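Local coordinates for protein TqaA (PDB 5DLK) that belongs to a fungal nonribosomal peptide synthetase, this chain being its terminal condensation-like domain, which probably carries out macrocyclization of the carrier-bound peptide, at residues R122-C136 against F159-T173. Numbering follows the deposited sequence.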
ATOM      1  N   ARG A 122      -1.241 -23.317  10.181  1.00 24.21           N
ATOM      2  CA  ARG A 122      -2.273 -23.571  11.175  1.00 25.27           C
ATOM      3  C   ARG A 122      -3.412 -24.295  10.458  1.00 23.53           C
ATOM      4  O   ARG A 122      -3.905 -23.848   9.417  1.00 24.54           O
ATOM      5  CB  ARG A 122      -2.743 -22.267  11.830  1.00 24.25           C
ATOM      6  CG  ARG A 122      -3.915 -22.414  12.776  1.00 24.56           C
ATOM      7  CD  ARG A 122      -4.275 -21.096  13.465  1.00 24.52           C
ATOM      8  NE  ARG A 122      -4.822 -20.110  12.523  1.00 23.12           N
ATOM      9  CZ  ARG A 122      -5.366 -18.953  12.890  1.00 22.00           C
ATOM     10  NH1 ARG A 122      -5.440 -18.632  14.176  1.00 22.05           N
ATOM     11  NH2 ARG A 122      -5.842 -18.119  11.968  1.00 24.09           N
ATOM     12  N   GLU A 123      -3.815 -25.444  10.986  1.00 23.86           N
ATOM     13  CA  GLU A 123      -4.770 -26.275  10.265  1.00 24.42           C
ATOM     14  C   GLU A 123      -5.949 -26.607  11.148  1.00 25.18           C
ATOM     15  O   GLU A 123      -5.779 -26.872  12.337  1.00 25.12           O
ATOM     16  CB  GLU A 123      -4.114 -27.568   9.766  1.00 29.96           C
ATOM     17  CG  GLU A 123      -2.887 -27.341   8.916  1.00 35.16           C
ATOM     18  CD  GLU A 123      -2.795 -28.305   7.756  1.00 40.50           C
ATOM     19  OE1 GLU A 123      -3.835 -28.868   7.355  1.00 45.23           O
ATOM     20  OE2 GLU A 123      -1.675 -28.487   7.239  1.00 47.62           O
ATOM     21  N   VAL A 124      -7.137 -26.563  10.557  1.00 25.45           N
ATOM     22  CA  VAL A 124      -8.362 -26.907  11.255  1.00 25.85           C
ATOM     23  C   VAL A 124      -9.130 -27.953  10.454  1.00 26.81           C
ATOM     24  O   VAL A 124      -9.365 -27.776   9.263  1.00 25.39           O
ATOM     25  CB  VAL A 124      -9.274 -25.676  11.467  1.00 29.64           C
ATOM     26  CG1 VAL A 124     -10.559 -26.084  12.158  1.00 25.88           C
ATOM     27  CG2 VAL A 124      -8.550 -24.589  12.264  1.00 30.25           C
ATOM     28  N   GLN A 125      -9.510 -29.051  11.106  1.00 26.89           N
ATOM     29  CA  GLN A 125     -10.455 -29.986  10.505  1.00 26.14           C
ATOM     30  C   GLN A 125     -11.790 -29.749  11.185  1.00 22.02           C
ATOM     31  O   GLN A 125     -11.909 -29.945  12.387  1.00 23.90           O
ATOM     32  CB  GLN A 125      -9.992 -31.448  10.661  1.00 31.09           C
ATOM     33  CG  GLN A 125      -8.717 -31.787   9.890  1.00 32.23           C
ATOM     34  CD  GLN A 125      -7.431 -31.397  10.632  1.00 39.02           C
ATOM     35  OE1 GLN A 125      -7.223 -31.785  11.786  1.00 39.55           O
ATOM     36  NE2 GLN A 125      -6.564 -30.623   9.966  1.00 35.04           N
ATOM     37  N   CYS A 126     -12.777 -29.275  10.424  1.00 23.97           N
ATOM     38  CA  CYS A 126     -14.042 -28.842  10.992  1.00 22.59           C
ATOM     39  C   CYS A 126     -14.947 -30.014  11.322  1.00 23.86           C
ATOM     40  O   CYS A 126     -14.772 -31.102  10.771  1.00 25.15           O
ATOM     41  CB  CYS A 126     -14.789 -27.932  10.036  1.00 24.64           C
ATOM     42  SG  CYS A 126     -13.925 -26.406   9.629  1.00 30.63           S
ATOM     43  N   TRP A 127     -15.910 -29.768  12.198  1.00 24.71           N
ATOM     44  CA  TRP A 127     -17.031 -30.694  12.393  1.00 26.49           C
ATOM     45  C   TRP A 127     -17.813 -30.829  11.093  1.00 30.10           C
ATOM     46  O   TRP A 127     -17.877 -29.884  10.307  1.00 26.46           O
ATOM     47  CB  TRP A 127     -17.971 -30.198  13.475  1.00 24.14           C
ATOM     48  CG  TRP A 127     -17.492 -30.287  14.876  1.00 23.88           C
ATOM     49  CD1 TRP A 127     -16.922 -31.367  15.488  1.00 22.90           C
ATOM     50  CD2 TRP A 127     -17.614 -29.275  15.876  1.00 23.26           C
ATOM     51  NE1 TRP A 127     -16.660 -31.076  16.802  1.00 25.10           N
ATOM     52  CE2 TRP A 127     -17.087 -29.800  17.067  1.00 22.64           C
ATOM     53  CE3 TRP A 127     -18.105 -27.966  15.874  1.00 26.24           C
ATOM     54  CZ2 TRP A 127     -17.020 -29.060  18.241  1.00 23.19           C
ATOM     55  CZ3 TRP A 127     -18.057 -27.244  17.039  1.00 24.95           C
ATOM     56  CH2 TRP A 127     -17.519 -27.788  18.208  1.00 25.88           C
ATOM     57  N   PRO A 128     -18.440 -31.993  10.865  1.00 29.39           N
ATOM     58  CA  PRO A 128     -19.396 -32.068   9.750  1.00 30.12           C
ATOM     59  C   PRO A 128     -20.463 -30.959   9.822  1.00 27.20           C
ATOM     60  O   PRO A 128     -21.013 -30.667  10.894  1.00 28.87           O
ATOM     61  CB  PRO A 128     -20.029 -33.469   9.911  1.00 35.21           C
ATOM     62  CG  PRO A 128     -19.553 -33.996  11.232  1.00 33.66           C
ATOM     63  CD  PRO A 128     -18.280 -33.281  11.563  1.00 29.69           C
ATOM     64  N   GLY A 129     -20.724 -30.323   8.680  1.00 27.97           N
ATOM     65  CA  GLY A 129     -21.677 -29.228   8.614  1.00 31.76           C
ATOM     66  C   GLY A 129     -21.149 -27.860   9.031  1.00 32.19           C
ATOM     67  O   GLY A 129     -21.828 -26.859   8.876  1.00 31.25           O
ATOM     68  N   GLU A 130     -19.944 -27.808   9.581  1.00 29.15           N
ATOM     69  CA  GLU A 130     -19.387 -26.545  10.064  1.00 31.08           C
ATOM     70  C   GLU A 130     -18.743 -25.804   8.888  1.00 29.67           C
ATOM     71  O   GLU A 130     -17.983 -26.393   8.131  1.00 29.55           O
ATOM     72  CB  GLU A 130     -18.382 -26.811  11.194  1.00 27.44           C
ATOM     73  CG  GLU A 130     -17.595 -25.606  11.709  1.00 30.35           C
ATOM     74  CD  GLU A 130     -16.698 -25.956  12.902  1.00 29.38           C
ATOM     75  OE1 GLU A 130     -15.949 -26.961  12.828  1.00 26.49           O
ATOM     76  OE2 GLU A 130     -16.732 -25.221  13.915  1.00 28.85           O
ATOM     77  N   ASP A 131     -19.052 -24.523   8.720  1.00 27.72           N
ATOM     78  CA  ASP A 131     -18.543 -23.794   7.559  1.00 30.25           C
ATOM     79  C   ASP A 131     -17.124 -23.273   7.790  1.00 28.17           C
ATOM     80  O   ASP A 131     -16.874 -22.529   8.738  1.00 25.89           O
ATOM     81  CB  ASP A 131     -19.462 -22.630   7.192  1.00 31.07           C
ATOM     82  CG  ASP A 131     -18.871 -21.756   6.094  1.00 36.03           C
ATOM     83  OD1 ASP A 131     -18.929 -22.147   4.911  1.00 40.50           O
ATOM     84  OD2 ASP A 131     -18.319 -20.686   6.420  1.00 38.98           O
ATOM     85  N   PRO A 132     -16.195 -23.656   6.907  1.00 26.79           N
ATOM     86  CA  PRO A 132     -14.781 -23.315   7.078  1.00 26.29           C
ATOM     87  C   PRO A 132     -14.546 -21.800   7.110  1.00 27.53           C
ATOM     88  O   PRO A 132     -13.692 -21.353   7.859  1.00 24.26           O
ATOM     89  CB  PRO A 132     -14.111 -23.934   5.848  1.00 25.82           C
ATOM     90  CG  PRO A 132     -15.095 -24.891   5.301  1.00 33.14           C
ATOM     91  CD  PRO A 132     -16.441 -24.378   5.649  1.00 30.98           C
ATOM     92  N   MET A 133     -15.295 -21.029   6.327  1.00 26.62           N
ATOM     93  CA  MET A 133     -15.082 -19.581   6.329  1.00 26.33           C
ATOM     94  C   MET A 133     -15.490 -18.988   7.681  1.00 27.09           C
ATOM     95  O   MET A 133     -14.816 -18.095   8.197  1.00 24.31           O
ATOM     96  CB  MET A 133     -15.845 -18.894   5.193  1.00 27.94           C
ATOM     97  CG  MET A 133     -15.506 -17.395   5.062  1.00 28.25           C
ATOM     98  SD  MET A 133     -13.772 -17.035   4.680  1.00 28.29           S
ATOM     99  CE  MET A 133     -13.650 -17.601   2.986  1.00 26.20           C
ATOM    100  N   GLU A 134     -16.563 -19.512   8.274  1.00 26.36           N
ATOM    101  CA  GLU A 134     -17.032 -19.024   9.567  1.00 25.20           C
ATOM    102  C   GLU A 134     -16.024 -19.314  10.676  1.00 24.87           C
ATOM    103  O   GLU A 134     -15.902 -18.543  11.633  1.00 23.32           O
ATOM    104  CB  GLU A 134     -18.398 -19.633   9.917  1.00 28.07           C
ATOM    105  CG  GLU A 134     -19.533 -19.103   9.027  1.00 30.22           C
ATOM    106  CD  GLU A 134     -20.855 -19.813   9.271  1.00 42.48           C
ATOM    107  OE1 GLU A 134     -21.016 -20.409  10.362  1.00 38.38           O
ATOM    108  OE2 GLU A 134     -21.729 -19.765   8.371  1.00 44.00           O
ATOM    109  N   VAL A 135     -15.317 -20.433  10.564  1.00 22.33           N
ATOM    110  CA  VAL A 135     -14.222 -20.727  11.483  1.00 22.06           C
ATOM    111  C   VAL A 135     -13.098 -19.691  11.306  1.00 21.28           C
ATOM    112  O   VAL A 135     -12.557 -19.177  12.283  1.00 21.13           O
ATOM    113  CB  VAL A 135     -13.661 -22.142  11.254  1.00 25.36           C
ATOM    114  CG1 VAL A 135     -12.351 -22.352  12.028  1.00 25.15           C
ATOM    115  CG2 VAL A 135     -14.717 -23.184  11.646  1.00 25.94           C
ATOM    116  N   CYS A 136     -12.746 -19.423  10.058  1.00 20.66           N
ATOM    117  CA  CYS A 136     -11.713 -18.427   9.750  1.00 24.56           C
ATOM    118  C   CYS A 136     -12.088 -17.063  10.330  1.00 20.83           C
ATOM    119  O   CYS A 136     -11.252 -16.372  10.925  1.00 21.62           O
ATOM    120  CB  CYS A 136     -11.504 -18.304   8.244  1.00 24.39           C
ATOM    121  SG  CYS A 136     -10.744 -19.722   7.428  1.00 28.17           S
ATOM    122  N   PHE A 159       0.034 -18.843   7.470  1.00 23.03           N
ATOM    123  CA  PHE A 159      -0.975 -19.502   6.649  1.00 20.78           C
ATOM    124  C   PHE A 159      -1.895 -20.362   7.489  1.00 21.15           C
ATOM    125  O   PHE A 159      -1.465 -20.946   8.487  1.00 22.70           O
ATOM    126  CB  PHE A 159      -0.320 -20.395   5.587  1.00 22.76           C
ATOM    127  CG  PHE A 159       0.607 -19.673   4.659  1.00 22.13           C
ATOM    128  CD1 PHE A 159       1.910 -19.406   5.027  1.00 25.14           C
ATOM    129  CD2 PHE A 159       0.164 -19.278   3.409  1.00 23.85           C
ATOM    130  CE1 PHE A 159       2.785 -18.732   4.154  1.00 28.18           C
ATOM    131  CE2 PHE A 159       1.023 -18.601   2.527  1.00 28.22           C
ATOM    132  CZ  PHE A 159       2.332 -18.334   2.906  1.00 26.01           C
ATOM    133  N   THR A 160      -3.155 -20.416   7.073  1.00 22.20           N
ATOM    134  CA  THR A 160      -4.180 -21.209   7.757  1.00 25.37           C
ATOM    135  C   THR A 160      -4.897 -22.038   6.706  1.00 24.01           C
ATOM    136  O   THR A 160      -5.174 -21.564   5.616  1.00 23.58           O
ATOM    137  CB  THR A 160      -5.201 -20.328   8.522  1.00 26.10           C
ATOM    138  OG1 THR A 160      -4.520 -19.502   9.477  1.00 22.51           O
ATOM    139  CG2 THR A 160      -6.206 -21.195   9.275  1.00 24.67           C
ATOM    140  N   LEU A 161      -5.204 -23.286   7.042  1.00 24.39           N
ATOM    141  CA  LEU A 161      -5.896 -24.175   6.122  1.00 23.85           C
ATOM    142  C   LEU A 161      -7.045 -24.818   6.881  1.00 27.37           C
ATOM    143  O   LEU A 161      -6.806 -25.550   7.840  1.00 24.88           O
ATOM    144  CB  LEU A 161      -4.929 -25.238   5.590  1.00 31.09           C
ATOM    145  CG  LEU A 161      -5.332 -26.076   4.388  1.00 32.47           C
ATOM    146  CD1 LEU A 161      -5.769 -25.164   3.259  1.00 32.71           C
ATOM    147  CD2 LEU A 161      -4.142 -26.924   3.956  1.00 32.94           C
ATOM    148  N   VAL A 162      -8.276 -24.499   6.488  1.00 23.77           N
ATOM    149  CA  VAL A 162      -9.461 -24.951   7.223  1.00 28.71           C
ATOM    150  C   VAL A 162     -10.286 -25.863   6.322  1.00 29.37           C
ATOM    151  O   VAL A 162     -10.737 -25.447   5.259  1.00 25.33           O
ATOM    152  CB  VAL A 162     -10.305 -23.755   7.720  1.00 27.49           C
ATOM    153  CG1 VAL A 162     -11.531 -24.229   8.470  1.00 25.74           C
ATOM    154  CG2 VAL A 162      -9.467 -22.864   8.629  1.00 26.62           C
ATOM    155  N   SER A 163     -10.485 -27.112   6.753  1.00 27.34           N
ATOM    156  CA  SER A 163     -11.045 -28.143   5.880  1.00 27.88           C
ATOM    157  C   SER A 163     -12.350 -28.747   6.393  1.00 28.96           C
ATOM    158  O   SER A 163     -12.504 -28.987   7.584  1.00 27.09           O
ATOM    159  CB  SER A 163     -10.039 -29.294   5.704  1.00 29.96           C
ATOM    160  OG  SER A 163      -8.840 -28.842   5.113  1.00 41.96           O
ATOM    161  N   CYS A 164     -13.274 -28.998   5.474  1.00 29.24           N
ATOM    162  CA  CYS A 164     -14.405 -29.881   5.747  1.00 32.08           C
ATOM    163  C   CYS A 164     -13.926 -31.330   5.682  1.00 32.03           C
ATOM    164  O   CYS A 164     -12.986 -31.633   4.946  1.00 31.63           O
ATOM    165  CB  CYS A 164     -15.527 -29.661   4.738  1.00 26.34           C
ATOM    166  SG  CYS A 164     -16.251 -28.017   4.751  1.00 36.65           S
ATOM    167  N   PRO A 165     -14.587 -32.234   6.434  1.00 35.35           N
ATOM    168  CA  PRO A 165     -14.235 -33.660   6.517  1.00 36.10           C
ATOM    169  C   PRO A 165     -13.774 -34.352   5.219  1.00 40.30           C
ATOM    170  O   PRO A 165     -12.842 -35.157   5.282  1.00 53.44           O
ATOM    171  CB  PRO A 165     -15.534 -34.282   7.025  1.00 34.59           C
ATOM    172  CG  PRO A 165     -16.027 -33.268   7.988  1.00 37.76           C
ATOM    173  CD  PRO A 165     -15.672 -31.907   7.373  1.00 30.49           C
ATOM    174  N   GLY A 166     -14.378 -34.068   4.076  1.00 39.41           N
ATOM    175  CA  GLY A 166     -13.885 -34.689   2.850  1.00 44.47           C
ATOM    176  C   GLY A 166     -12.671 -34.043   2.171  1.00 46.67           C
ATOM    177  O   GLY A 166     -12.175 -34.557   1.165  1.00 43.25           O
ATOM    178  N   ASN A 167     -12.184 -32.927   2.715  1.00 39.77           N
ATOM    179  CA  ASN A 167     -11.142 -32.115   2.063  1.00 39.89           C
ATOM    180  C   ASN A 167     -11.509 -31.708   0.634  1.00 39.45           C
ATOM    181  O   ASN A 167     -10.627 -31.486  -0.199  1.00 45.11           O
ATOM    182  CB  ASN A 167      -9.790 -32.845   2.048  1.00 38.71           C
ATOM    183  CG  ASN A 167      -9.137 -32.895   3.413  1.00 44.34           C
ATOM    184  OD1 ASN A 167      -9.448 -32.092   4.289  1.00 48.93           O
ATOM    185  ND2 ASN A 167      -8.231 -33.845   3.603  1.00 47.59           N
ATOM    186  N   GLU A 168     -12.805 -31.597   0.354  1.00 35.84           N
ATOM    187  CA  GLU A 168     -13.260 -31.141  -0.958  1.00 40.81           C
ATOM    188  C   GLU A 168     -13.918 -29.759  -0.857  1.00 38.08           C
ATOM    189  O   GLU A 168     -14.452 -29.228  -1.834  1.00 35.28           O
ATOM    190  CB  GLU A 168     -14.217 -32.164  -1.570  1.00 41.92           C
ATOM    191  CG  GLU A 168     -13.595 -33.558  -1.644  1.00 42.84           C
ATOM    192  CD  GLU A 168     -14.451 -34.574  -2.389  1.00 54.77           C
ATOM    193  OE1 GLU A 168     -15.693 -34.418  -2.410  1.00 50.86           O
ATOM    194  OE2 GLU A 168     -13.870 -35.533  -2.952  1.00 56.00           O
ATOM    195  N   HIS A 169     -13.882 -29.205   0.350  1.00 34.48           N
ATOM    196  CA  HIS A 169     -14.267 -27.820   0.623  1.00 31.99           C
ATOM    197  C   HIS A 169     -13.291 -27.311   1.675  1.00 31.98           C
ATOM    198  O   HIS A 169     -13.310 -27.751   2.828  1.00 30.62           O
ATOM    199  CB  HIS A 169     -15.713 -27.713   1.102  1.00 30.67           C
ATOM    200  CG  HIS A 169     -16.148 -26.314   1.429  1.00 32.67           C
ATOM    201  ND1 HIS A 169     -17.440 -26.009   1.797  1.00 35.31           N
ATOM    202  CD2 HIS A 169     -15.464 -25.145   1.454  1.00 31.42           C
ATOM    203  CE1 HIS A 169     -17.534 -24.712   2.034  1.00 37.77           C
ATOM    204  NE2 HIS A 169     -16.348 -24.165   1.836  1.00 31.98           N
ATOM    205  N   VAL A 170     -12.426 -26.392   1.262  1.00 27.80           N
ATOM    206  CA  VAL A 170     -11.285 -25.990   2.066  1.00 26.23           C
ATOM    207  C   VAL A 170     -11.098 -24.467   1.925  1.00 26.69           C
ATOM    208  O   VAL A 170     -11.348 -23.928   0.860  1.00 28.04           O
ATOM    209  CB  VAL A 170     -10.027 -26.756   1.604  1.00 32.19           C
ATOM    210  CG1 VAL A 170      -8.769 -26.004   1.897  1.00 33.51           C
ATOM    211  CG2 VAL A 170      -9.988 -28.167   2.208  1.00 28.97           C
ATOM    212  N   VAL A 171     -10.713 -23.782   2.999  1.00 25.77           N
ATOM    213  CA  VAL A 171     -10.320 -22.366   2.876  1.00 25.18           C
ATOM    214  C   VAL A 171      -8.852 -22.224   3.246  1.00 25.51           C
ATOM    215  O   VAL A 171      -8.429 -22.670   4.308  1.00 23.54           O
ATOM    216  CB  VAL A 171     -11.180 -21.430   3.763  1.00 22.43           C
ATOM    217  CG1 VAL A 171     -10.676 -19.961   3.659  1.00 25.52           C
ATOM    218  CG2 VAL A 171     -12.647 -21.506   3.359  1.00 26.33           C
ATOM    219  N   LEU A 172      -8.081 -21.612   2.348  1.00 23.32           N
ATOM    220  CA  LEU A 172      -6.687 -21.297   2.611  1.00 23.85           C
ATOM    221  C   LEU A 172      -6.603 -19.808   2.883  1.00 21.81           C
ATOM    222  O   LEU A 172      -7.131 -19.038   2.090  1.00 22.11           O
ATOM    223  CB  LEU A 172      -5.816 -21.661   1.416  1.00 25.24           C
ATOM    224  CG  LEU A 172      -4.398 -21.090   1.379  1.00 24.75           C
ATOM    225  CD1 LEU A 172      -3.519 -21.758   2.413  1.00 25.21           C
ATOM    226  CD2 LEU A 172      -3.830 -21.244  -0.018  1.00 30.61           C
ATOM    227  N   THR A 173      -5.990 -19.399   3.995  1.00 23.72           N
ATOM    228  CA  THR A 173      -5.775 -17.961   4.207  1.00 24.02           C
ATOM    229  C   THR A 173      -4.298 -17.600   4.356  1.00 24.52           C
ATOM    230  O   THR A 173      -3.468 -18.377   4.849  1.00 22.38           O
ATOM    231  CB  THR A 173      -6.564 -17.426   5.430  1.00 20.77           C
ATOM    232  OG1 THR A 173      -5.850 -17.677   6.644  1.00 26.61           O
ATOM    233  CG2 THR A 173      -7.962 -18.073   5.505  1.00 21.47           C
TER
HETATM  234  O   HOH W   1      -6.886 -28.516   7.281  1.00 36.67           O
HETATM  235  O   HOH W   2     -16.464 -21.864   3.350  1.00 37.12           O
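Pro132, in the first turn of helix 132-144, lies against the sheet formed by strands 158-163 and 169-177, and its ring meets four side chains. Its CG sits over one face of the His169 imidazole, offset toward the rim, 3.9 Å from the centroid and 17° off the ring normal, a CH-pi contact made as the two side chains cross at about a right angle. The same CG touches Cys164 SG at 3.4 Å, while CB touches both Val162 CG1 and Val171 CG2. One turn on, Cys136 SG, anti to its own carbonyl carbon (chi1 -69°), reaches down to Val162 CG2 at 3.6 Å and also meets methyls of Val171 and Thr173. Val162 is thus shared: its CG1 also meets Cys126 SG, and Val124 stands next to it on the same face. Asp131 N-caps the helix, its OD2 accepting from Glu134 N, and a water joins OD1 to His169 NE2, coupling the cap to the sheet.

Strand 122-125 runs parallel to 158-163, and five backbone bonds zip them together, ending with a nearly straight one from Cys126 N to Ser163 O (175°). On the helix-facing side Arg122 offers one edge of its guanidinium, NE and NH2 both donating to Thr160 OG1 over 3.1 Å; NH2 also forms a salt bridge with Asp144, farther along the helix. The other face carries Glu123, beside Leu161 and salt-bridged to Arg85 of helix 81-94. The case illustrates how a beta-alpha-beta crossover is held: backbone bonds join its parallel strands, and apolar side chains fasten helix 132-144, its first turn roughly antiparallel to strand 158-163, onto one face of the sheet, here within the chloramphenicol acetyltransferase-like fold of condensation domains.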